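Alginate lyase (Bacteroides ovatus, PDB 3NNB) probably cleaves alginate by beta-elimination, splitting the glycosidic bonds between its uronate units. Local coordinates at residues K219-L224 with L269-A274; T273-T278 with K338-A343; F316-I321 with W345-A350. All blocks are in the same frame, centred on the assembly; numbering follows the deposited sequence. Where two conformers were deposited one is given.

In the fold
Contact 1 comes first along the chain. It closes a 44-residue, largely helical excursion, bringing the start of helix 221-236 near the loop that follows helix 266-269. That loop runs straight into helix 274-293, where contact 2 begins, so the two contacts share T273 and A274. Contact 2 then spans 59 residues to helix 336-351. Contact 3 does not nest inside it. The segments alternate, and the two connections cross: 316-321 lies within the span of contact 2, while 345-350 lies beyond it on helix 336-351. L275 touches L317, and A343 touches I321, joining contacts 2 and 3. Contact 1 lines a citrate-occupied pocket; contacts 2 and 3 join helices 274-293, 336-351 and the segment after helix 310-317.

Contact 1: residues K219-L224 with L269-A274; sequences KNNHGL and LARTTA. With CIT (citric acid), chain C.
N220 and R271 meet across well-separated backbones: the nearest CA atoms, those of N220 and L269, are 10.6 Å apart. The R271 side chain reaches across, and two waters and a citrate bridge the rest. It bends at chi2 and chi3 and brings NH1 to 4.1 Å from N221 ND2. The planes of the N221 amide and the guanidinium are turned only 18° from each other. Two waters at the guanidinium edge accept from both segments: water 1 from N220 ND2 and R271 NH1, water 2 from N221 ND2 and R271 NH1. N220 is the N-cap; its CG stands between the backbone N and the carbonyl carbon (chi1 71°), which lets OD1 accept from H222 N at 3.1 Å, the donor lying above the carbonyl plane. N220 ND2 donates to citrate O1 at 2.7 Å. H222 NE2 donates from the ring edge to citrate O6, also at 2.7 Å; its ND1 is bonded to E215. R271 NH2 faces citrate O5 and forms a salt bridge with D86. W70 and R161 also bond the citrate. The ligand probably came from the crystallisation liquor, but donors clustered round its carboxylates are consistent with the uronate-binding cleft of an alginate lyase.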
# COMPACT_ATOMS: atom_id res chain seq x y z
N LYS A 219 -1.26 13.76 11.18
CA LYS A 219 -0.26 13.49 12.18
C LYS A 219 0.04 12.01 12.41
O LYS A 219 0.99 11.67 13.14
CB LYS A 219 -0.71 14.11 13.50
CG LYS A 219 -0.85 15.62 13.41
CD LYS A 219 -1.05 16.25 14.78
CE LYS A 219 -1.27 17.75 14.66
NZ LYS A 219 -0.16 18.41 13.90
N ASN A 220 -0.76 11.14 11.83
CA ASN A 220 -0.68 9.69 12.07
C ASN A 220 -0.27 8.96 10.79
O ASN A 220 0.32 9.52 9.88
CB ASN A 220 -1.99 9.15 12.67
CG ASN A 220 -3.12 9.13 11.68
OD1 ASN A 220 -3.03 9.76 10.61
ND2 ASN A 220 -4.19 8.37 11.99
N ASN A 221 -0.60 7.68 10.73
CA ASN A 221 -0.25 6.86 9.57
C ASN A 221 -0.64 7.47 8.21
O ASN A 221 0.02 7.20 7.21
CB ASN A 221 -0.80 5.43 9.73
CG ASN A 221 -2.31 5.34 9.56
OD1 ASN A 221 -2.79 5.41 8.42
ND2 ASN A 221 -3.07 5.17 10.66
N HIS A 222 -1.70 8.27 8.18
CA HIS A 222 -2.11 8.86 6.92
C HIS A 222 -1.06 9.78 6.38
O HIS A 222 -0.79 9.76 5.19
CB HIS A 222 -3.43 9.62 7.05
CG HIS A 222 -4.64 8.76 6.97
ND1 HIS A 222 -5.20 8.37 5.77
CD2 HIS A 222 -5.41 8.21 7.94
CE1 HIS A 222 -6.28 7.65 6.01
NE2 HIS A 222 -6.41 7.51 7.32
N GLY A 223 -0.48 10.62 7.22
CA GLY A 223 0.50 11.56 6.76
C GLY A 223 1.82 10.89 6.38
O GLY A 223 2.47 11.29 5.41
N LEU A 224 2.23 9.87 7.13
CA LEU A 224 3.42 9.11 6.79
C LEU A 224 3.26 8.42 5.43
O LEU A 224 4.14 8.49 4.55
CB LEU A 224 3.74 8.13 7.93
CG LEU A 224 5.08 7.40 7.88
CD1 LEU A 224 5.59 7.07 9.28
CD2 LEU A 224 4.99 6.12 7.03
N LEU A 269 -1.49 3.42 18.75
CA LEU A 269 -1.83 2.61 19.92
C LEU A 269 -3.19 2.98 20.53
O LEU A 269 -3.73 2.19 21.30
CB LEU A 269 -0.72 2.73 21.00
CG LEU A 269 0.62 2.10 20.55
CD1 LEU A 269 1.76 2.40 21.57
CD2 LEU A 269 0.44 0.57 20.31
N ALA A 270 -3.70 4.16 20.19
CA ALA A 270 -5.01 4.59 20.69
C ALA A 270 -6.16 3.94 19.91
O ALA A 270 -7.32 4.08 20.30
CB ALA A 270 -5.15 6.09 20.61
N ARG A 271 -5.85 3.28 18.80
CA ARG A 271 -6.91 2.71 17.95
C ARG A 271 -7.50 1.40 18.46
O ARG A 271 -6.88 0.70 19.27
CB ARG A 271 -6.37 2.48 16.54
CG ARG A 271 -5.75 3.76 15.89
CD ARG A 271 -6.73 4.91 15.75
NE ARG A 271 -7.77 4.55 14.80
CZ ARG A 271 -7.67 4.67 13.48
NH1 ARG A 271 -6.55 5.14 12.91
NH2 ARG A 271 -8.68 4.29 12.71
N THR A 272 -8.70 1.04 17.95
CA THR A 272 -9.30 -0.24 18.31
C THR A 272 -8.54 -1.42 17.72
O THR A 272 -8.61 -2.53 18.25
CB THR A 272 -10.78 -0.36 17.93
OG1 THR A 272 -10.90 -0.26 16.53
CG2 THR A 272 -11.63 0.72 18.59
N THR A 273 -7.79 -1.17 16.64
CA THR A 273 -6.84 -2.14 16.12
C THR A 273 -5.40 -1.63 16.28
O THR A 273 -4.68 -1.42 15.30
CB THR A 273 -7.17 -2.56 14.66
OG1 THR A 273 -7.24 -1.40 13.80
CG2 THR A 273 -8.51 -3.31 14.58
N ALA A 274 -4.98 -1.42 17.53
CA ALA A 274 -3.69 -0.85 17.79
C ALA A 274 -2.51 -1.69 17.30
O ALA A 274 -1.51 -1.15 16.87
CB ALA A 274 -3.58 -0.56 19.29
C1 CIT C . -7.53 8.46 10.91
O1 CIT C . -6.54 7.83 10.75
O2 CIT C . -7.45 9.70 10.78
C2 CIT C . -8.82 7.73 11.26
C3 CIT C . -9.36 6.95 10.05
O7 CIT C . -9.24 7.76 8.86
C4 CIT C . -10.80 6.46 10.38
C5 CIT C . -11.75 7.62 10.35
O3 CIT C . -11.74 8.52 11.21
O4 CIT C . -12.52 7.76 9.40
C6 CIT C . -8.55 5.71 9.66
O5 CIT C . -8.52 4.75 10.43
O6 CIT C . -7.92 5.61 8.55
O HOH W 1 -4.02 6.21 13.99
O HOH W 2 -6.02 5.63 10.01

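Contact 2: residues T273-T278 with K338-A343; sequences TALGYT and KKQEEA
K339 lays its aliphatic chain over the backbone of G276. CG and CD each come to 4.0 Å from G276 CA, and CE is scarcely farther. The chain bends at chi2 (-53°) and then runs extended, which carries NZ past the glycine. There NZ makes a salt bridge with E342 OE2 at 2.8 Å, one turn along the same helix. It meets the carboxylate on the syn side, 33° out of its plane. NZ also donates to a water, and that water donates to G276 O at 2.9 Å. The lysine thus meets helix 274-293 twice, by its carbons on G276 CA and through the water on G276 O. L275 packs beside it. Its CD2 lies 3.9 Å from K339 CB, and the two side chains run past each other in opposite directions. CD2 also approaches Q340 NE2, whose amide is held by Y320 and G322. An alanine in place of K339 would probably leave E342 without its mate, G276 O without its water bridge to the second helix, and a gap over G276 CA. Within the first helix, T278 OG1 and T278 N reach A274 O from opposite faces of its carbonyl plane. The short helical segments run roughly parallel, at 27°, with axes 9.8 Å apart. I279, further along helix 274-293, continues the packing against K339, E342 and A343. L317 from helix 310-317 and W328 from a loop touch L275, so L275 is also packed by helix 310-317 and the loop at W328.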
# COMPACT_ATOMS: atom_id res chain seq x y z
N THR A 273 -7.79 -1.17 16.64
CA THR A 273 -6.84 -2.14 16.12
C THR A 273 -5.40 -1.63 16.28
O THR A 273 -4.68 -1.42 15.30
CB THR A 273 -7.17 -2.56 14.66
OG1 THR A 273 -7.24 -1.40 13.80
CG2 THR A 273 -8.51 -3.31 14.58
N ALA A 274 -4.98 -1.42 17.53
CA ALA A 274 -3.69 -0.85 17.79
C ALA A 274 -2.51 -1.69 17.30
O ALA A 274 -1.51 -1.15 16.87
CB ALA A 274 -3.58 -0.56 19.29
N LEU A 275 -2.62 -3.03 17.36
CA LEU A 275 -1.53 -3.85 16.83
C LEU A 275 -1.51 -3.70 15.30
O LEU A 275 -0.46 -3.54 14.68
CB LEU A 275 -1.68 -5.29 17.23
CG LEU A 275 -0.61 -6.25 16.75
CD1 LEU A 275 0.75 -5.86 17.30
CD2 LEU A 275 -0.94 -7.76 17.13
N GLY A 276 -2.69 -3.76 14.69
CA GLY A 276 -2.79 -3.59 13.24
C GLY A 276 -2.24 -2.28 12.71
O GLY A 276 -1.49 -2.29 11.75
N TYR A 277 -2.57 -1.18 13.35
CA TYR A 277 -2.08 0.11 12.91
C TYR A 277 -0.57 0.32 13.20
O TYR A 277 0.12 1.00 12.44
CB TYR A 277 -2.93 1.26 13.48
CG TYR A 277 -4.15 1.50 12.63
CD1 TYR A 277 -4.03 2.01 11.36
CD2 TYR A 277 -5.44 1.09 13.04
CE1 TYR A 277 -5.15 2.21 10.54
CE2 TYR A 277 -6.56 1.29 12.21
CZ TYR A 277 -6.40 1.87 10.98
OH TYR A 277 -7.49 2.02 10.14
N THR A 278 -0.09 -0.22 14.33
CA THR A 278 1.35 -0.18 14.62
C THR A 278 2.09 -0.86 13.45
O THR A 278 3.10 -0.36 12.94
CB THR A 278 1.66 -0.91 15.92
OG1 THR A 278 1.18 -0.14 17.04
CG2 THR A 278 3.18 -1.17 16.10
N LYS A 338 -3.79 -13.03 12.36
CA LYS A 338 -3.34 -12.41 11.11
C LYS A 338 -2.23 -11.37 11.34
O LYS A 338 -1.25 -11.35 10.59
CB LYS A 338 -4.53 -11.80 10.37
CG LYS A 338 -4.24 -11.12 9.10
CD LYS A 338 -5.54 -10.42 8.58
CE LYS A 338 -5.25 -9.55 7.37
NZ LYS A 338 -6.34 -8.57 7.10
N LYS A 339 -2.43 -10.48 12.32
CA LYS A 339 -1.42 -9.44 12.64
C LYS A 339 -0.17 -9.97 13.31
O LYS A 339 0.91 -9.48 12.98
CB LYS A 339 -2.04 -8.30 13.44
CG LYS A 339 -3.14 -7.57 12.66
CD LYS A 339 -2.71 -7.09 11.28
CE LYS A 339 -3.89 -6.50 10.53
NZ LYS A 339 -3.50 -6.13 9.11
N GLN A 340 -0.29 -11.02 14.15
CA GLN A 340 0.90 -11.74 14.61
C GLN A 340 1.75 -12.24 13.42
O GLN A 340 2.95 -12.04 13.39
CB GLN A 340 0.51 -12.90 15.52
CG GLN A 340 0.09 -12.44 16.91
CD GLN A 340 1.28 -12.08 17.78
OE1 GLN A 340 2.33 -12.72 17.66
NE2 GLN A 340 1.14 -11.08 18.65
N GLU A 341 1.11 -12.87 12.44
CA GLU A 341 1.82 -13.33 11.26
C GLU A 341 2.46 -12.17 10.50
O GLU A 341 3.64 -12.22 10.14
CB GLU A 341 0.89 -14.13 10.34
CG GLU A 341 1.63 -14.62 9.12
CD GLU A 341 0.76 -15.44 8.16
OE1 GLU A 341 -0.47 -15.28 8.24
OE2 GLU A 341 1.31 -16.21 7.34
N GLU A 342 1.72 -11.10 10.27
CA GLU A 342 2.26 -9.91 9.61
C GLU A 342 3.48 -9.33 10.33
O GLU A 342 4.44 -8.92 9.68
CB GLU A 342 1.19 -8.84 9.48
CG GLU A 342 0.12 -9.18 8.47
CD GLU A 342 -0.86 -7.99 8.18
OE1 GLU A 342 -0.44 -6.83 8.25
OE2 GLU A 342 -2.05 -8.25 7.91
N ALA A 343 3.44 -9.32 11.66
CA ALA A 343 4.57 -8.86 12.46
C ALA A 343 5.85 -9.64 12.14
O ALA A 343 6.93 -9.09 12.10
CB ALA A 343 4.24 -8.93 13.94
O HOH W 3 -1.64 -3.94 9.43

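Contact 3: residues F316-I321 with W345-A350; sequences FLIPYI and WILRRA
L347 enters between I318 and I321, an apolar helix-to-turn packing in a mainly helical protein whose family belongs to the six-hairpin clan. The touching atoms are all methyl, methylene or methine carbons. One branch of L347 serves each isoleucine. CD2 lies 3.8 Å from I318 CG1, where the two side chains cross obliquely, and almost as near to I318 CD1. CD1 turns to the other isoleucine. I362 of helix 359-366 touches both I318 and L347. I321 also packs on Q340, A343 and C344, which precede L347 on helix 336-351. L317 and I346 both reach helix 274-293, L317 through L275 and L282, I346 through I279 and L286.

A backbone bond links the two isoleucines. Residues 318-320 form a 3-10 segment, and I321 N bonds to I318 O at 2.9 Å. I318 and I321 lie three residues apart, joined by that bond, and both touch L347.

I321 and L347 reach toward each other tip to tip. The chain of I321 is extended (chi2 175°), which brings I321 CD1 to 3.6 Å from L347 CD1.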
# COMPACT_ATOMS: atom_id res chain seq x y z
N PHE A 316 9.75 -1.88 20.36
CA PHE A 316 8.47 -1.84 21.12
C PHE A 316 7.63 -3.07 20.73
O PHE A 316 6.97 -3.71 21.57
CB PHE A 316 7.69 -0.54 20.83
CG PHE A 316 6.24 -0.64 21.21
CD1 PHE A 316 5.85 -0.51 22.52
CD2 PHE A 316 5.29 -0.97 20.23
CE1 PHE A 316 4.53 -0.62 22.86
CE2 PHE A 316 3.95 -1.10 20.57
CZ PHE A 316 3.57 -0.96 21.89
N LEU A 317 7.59 -3.37 19.43
CA LEU A 317 6.70 -4.42 18.93
C LEU A 317 7.14 -5.83 19.27
O LEU A 317 6.32 -6.70 19.56
CB LEU A 317 6.55 -4.30 17.41
CG LEU A 317 5.74 -5.39 16.69
CD1 LEU A 317 4.24 -5.36 17.14
CD2 LEU A 317 5.86 -5.19 15.17
N ILE A 318 8.44 -6.08 19.16
CA ILE A 318 8.98 -7.45 19.20
C ILE A 318 8.52 -8.30 20.39
O ILE A 318 8.14 -9.44 20.20
CB ILE A 318 10.53 -7.43 19.08
CG1 ILE A 318 10.89 -7.17 17.62
CG2 ILE A 318 11.16 -8.78 19.60
CD1 ILE A 318 12.31 -6.69 17.34
N PRO A 319 8.53 -7.75 21.62
CA PRO A 319 8.15 -8.63 22.76
C PRO A 319 6.76 -9.21 22.69
O PRO A 319 6.47 -10.22 23.36
CB PRO A 319 8.31 -7.71 23.97
CG PRO A 319 9.32 -6.68 23.52
CD PRO A 319 9.03 -6.44 22.07
N TYR A 320 5.89 -8.57 21.91
CA TYR A 320 4.54 -9.04 21.80
C TYR A 320 4.36 -10.12 20.75
O TYR A 320 3.32 -10.75 20.70
CB TYR A 320 3.59 -7.87 21.51
CG TYR A 320 3.56 -6.86 22.63
CD1 TYR A 320 2.92 -7.14 23.84
CD2 TYR A 320 4.17 -5.61 22.48
CE1 TYR A 320 2.89 -6.21 24.87
CE2 TYR A 320 4.14 -4.68 23.48
CZ TYR A 320 3.50 -4.98 24.68
OH TYR A 320 3.48 -4.02 25.63
N ILE A 321 5.38 -10.33 19.94
CA ILE A 321 5.28 -11.34 18.90
C ILE A 321 5.43 -12.70 19.54
O ILE A 321 6.40 -12.95 20.27
CB ILE A 321 6.33 -11.14 17.77
CG1 ILE A 321 6.14 -9.78 17.11
CG2 ILE A 321 6.19 -12.25 16.74
CD1 ILE A 321 7.20 -9.44 16.05
N TRP A 345 6.65 -10.94 9.33
CA TRP A 345 7.14 -10.46 8.05
C TRP A 345 7.66 -9.03 8.11
O TRP A 345 8.57 -8.68 7.37
CB TRP A 345 6.09 -10.67 6.96
CG TRP A 345 5.99 -12.11 6.67
CD1 TRP A 345 5.11 -13.00 7.19
CD2 TRP A 345 6.88 -12.87 5.82
NE1 TRP A 345 5.40 -14.27 6.73
CE2 TRP A 345 6.46 -14.20 5.87
CE3 TRP A 345 7.97 -12.54 5.02
CZ2 TRP A 345 7.11 -15.21 5.15
CZ3 TRP A 345 8.61 -13.55 4.32
CH2 TRP A 345 8.18 -14.86 4.40
N ILE A 346 7.16 -8.20 9.03
CA ILE A 346 7.85 -6.96 9.35
C ILE A 346 9.31 -7.26 9.73
O ILE A 346 10.22 -6.53 9.30
CB ILE A 346 7.10 -6.16 10.47
CG1 ILE A 346 5.74 -5.62 9.94
CG2 ILE A 346 7.93 -5.02 11.05
CD1 ILE A 346 5.81 -4.55 8.80
N LEU A 347 9.52 -8.30 10.55
CA LEU A 347 10.85 -8.65 11.01
C LEU A 347 11.77 -9.14 9.88
O LEU A 347 12.91 -8.74 9.81
CB LEU A 347 10.79 -9.67 12.13
CG LEU A 347 10.21 -9.16 13.44
CD1 LEU A 347 10.36 -10.25 14.48
CD2 LEU A 347 10.89 -7.87 13.93
N ARG A 348 11.23 -9.94 8.96
CA ARG A 348 11.96 -10.29 7.72
C ARG A 348 12.42 -9.06 6.96
O ARG A 348 13.58 -8.95 6.57
CB ARG A 348 11.04 -11.11 6.82
CG ARG A 348 11.53 -11.39 5.41
CD ARG A 348 12.80 -12.25 5.32
NE ARG A 348 12.62 -13.61 5.83
CZ ARG A 348 12.21 -14.68 5.13
NH1 ARG A 348 11.91 -14.62 3.84
NH2 ARG A 348 12.10 -15.84 5.74
N ARG A 349 11.51 -8.11 6.78
CA ARG A 349 11.81 -6.92 6.01
C ARG A 349 12.85 -6.06 6.70
O ARG A 349 13.77 -5.54 6.05
CB ARG A 349 10.52 -6.17 5.72
CG ARG A 349 9.57 -7.00 4.88
CD ARG A 349 8.15 -6.49 4.92
NE ARG A 349 8.04 -5.16 4.36
CZ ARG A 349 6.90 -4.43 4.37
NH1 ARG A 349 5.74 -4.90 4.89
NH2 ARG A 349 6.93 -3.24 3.83
N ALA A 350 12.71 -5.90 8.01
CA ALA A 350 13.69 -5.10 8.80
C ALA A 350 15.09 -5.71 8.75
O ALA A 350 16.10 -4.99 8.77
CB ALA A 350 13.20 -4.97 10.28